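Local coordinates for protein TetR-family transcriptional regulator (Streptomyces coelicolor A3, PDB 2QIB) that probably binds cis-regulatory DNA through a helix-turn-helix domain and acts as a transcription factor of the TetR family, at residues 63-66 and 67-71. Residues are numbered along the deposited sequence; the frame is centred on the assembly and turned at random.
Sequences AALQ and RASDD
S69 turns its hydroxyl back onto the turn of helix before it, where OG donates to the carbonyl oxygen L65 O over 2.8 Å. The same oxygen takes the backbone N-H of S69, with S69 N 2.7 Å from L65 O, so two donors of one residue grip a single acceptor. They come from opposite faces of the carbonyl plane: the amide is tilted 22° from it, whereas OG stands 42° out of it, well above the plane. With chi1 at -67° OG lies anti to the carbonyl carbon and beside the backbone N, the placement that lets it reach back to L65 O; the hydroxyl of this buried residue thereby spends its hydrogen within the helix.

Three more i to i+4 backbone bonds, regular alpha-helical ones, join the two segments. R67 N lies 3.1 Å from A63 O, A68 N 3.0 Å from A64 O and D70 N 3.0 Å from Q66 O. All belong to helix 57-75, which in the TetR fold links the DNA-binding domain, whose predicted helix-turn-helix spans 35-54, to the C-terminal regulatory domain. Its neighbours bear this out: A64 and R67 meet helix 11-28, L65 and S69 meet helix 119-140, and A68 touches F98 of helix 84-101.

Among van der Waals contacts of carbon with oxygen, L65 CD1 lies alongside the S69 hydroxyl, 3.6 Å from OG. The L65 side chain also packs on T121 and L124. The A68 methyl sits over the preceding turn, CB being 3.6 Å from A64 O.

Charged ends lead in different directions. D70 folds its carboxylate back toward the exposed Q66 side chain, while R67 extends away from the turn and bends at chi3, its NH2 hydrogen-bonding Q16 O on helix 11-28.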
# COMPACT_ATOMS: atom_id res chain seq x y z
N ALA A 63 -11.99 -15.95 -13.32
CA ALA A 63 -11.18 -16.99 -13.95
C ALA A 63 -9.91 -16.39 -14.60
O ALA A 63 -8.80 -16.93 -14.44
CB ALA A 63 -11.99 -17.78 -14.97
N ALA A 64 -10.09 -15.27 -15.28
CA ALA A 64 -8.93 -14.53 -15.83
C ALA A 64 -7.97 -14.11 -14.72
O ALA A 64 -6.76 -14.24 -14.85
CB ALA A 64 -9.39 -13.33 -16.56
N LEU A 65 -8.54 -13.58 -13.63
CA LEU A 65 -7.74 -13.09 -12.50
C LEU A 65 -6.98 -14.23 -11.82
O LEU A 65 -5.82 -14.06 -11.42
CB LEU A 65 -8.63 -12.34 -11.50
CG LEU A 65 -7.89 -11.80 -10.26
CD1 LEU A 65 -6.70 -10.85 -10.65
CD2 LEU A 65 -8.86 -11.08 -9.33
N GLN A 66 -7.61 -15.40 -11.71
CA GLN A 66 -6.93 -16.60 -11.22
C GLN A 66 -5.70 -16.95 -12.06
O GLN A 66 -4.62 -17.24 -11.53
CB GLN A 66 -7.90 -17.78 -11.18
CG GLN A 66 -7.22 -19.13 -10.80
CD GLN A 66 -7.05 -19.24 -9.29
OE1 GLN A 66 -5.92 -19.25 -8.77
NE2 GLN A 66 -8.16 -19.29 -8.58
N ARG A 67 -5.86 -16.94 -13.37
CA ARG A 67 -4.71 -17.19 -14.23
C ARG A 67 -3.59 -16.16 -14.03
O ARG A 67 -2.40 -16.52 -13.91
CB ARG A 67 -5.14 -17.19 -15.70
CG ARG A 67 -3.98 -17.69 -16.57
CD ARG A 67 -4.24 -17.66 -18.05
NE ARG A 67 -5.14 -18.74 -18.44
CZ ARG A 67 -5.49 -18.98 -19.70
NH1 ARG A 67 -5.01 -18.20 -20.66
NH2 ARG A 67 -6.32 -19.98 -19.99
N ALA A 68 -3.98 -14.89 -14.01
CA ALA A 68 -3.03 -13.77 -13.83
C ALA A 68 -2.32 -13.85 -12.48
O ALA A 68 -1.09 -13.65 -12.38
CB ALA A 68 -3.76 -12.48 -13.93
N SER A 69 -3.10 -14.15 -11.45
CA SER A 69 -2.59 -14.28 -10.08
C SER A 69 -1.58 -15.42 -9.97
O SER A 69 -0.52 -15.28 -9.33
CB SER A 69 -3.77 -14.46 -9.11
OG SER A 69 -4.54 -13.26 -9.06
N ASP A 70 -1.89 -16.58 -10.57
CA ASP A 70 -0.95 -17.69 -10.63
C ASP A 70 0.34 -17.34 -11.34
O ASP A 70 1.43 -17.74 -10.90
CB ASP A 70 -1.59 -18.92 -11.31
CG ASP A 70 -2.66 -19.56 -10.45
OD1 ASP A 70 -2.68 -19.27 -9.24
OD2 ASP A 70 -3.50 -20.32 -10.97
N ASP A 71 0.21 -16.60 -12.44
CA ASP A 71 1.36 -16.14 -13.21
C ASP A 71 2.27 -15.27 -12.30
O ASP A 71 3.48 -15.58 -12.14
CB ASP A 71 0.84 -15.38 -14.44
CG ASP A 71 1.94 -14.71 -15.27
OD1 ASP A 71 3.16 -14.91 -15.05
OD2 ASP A 71 1.57 -13.93 -16.18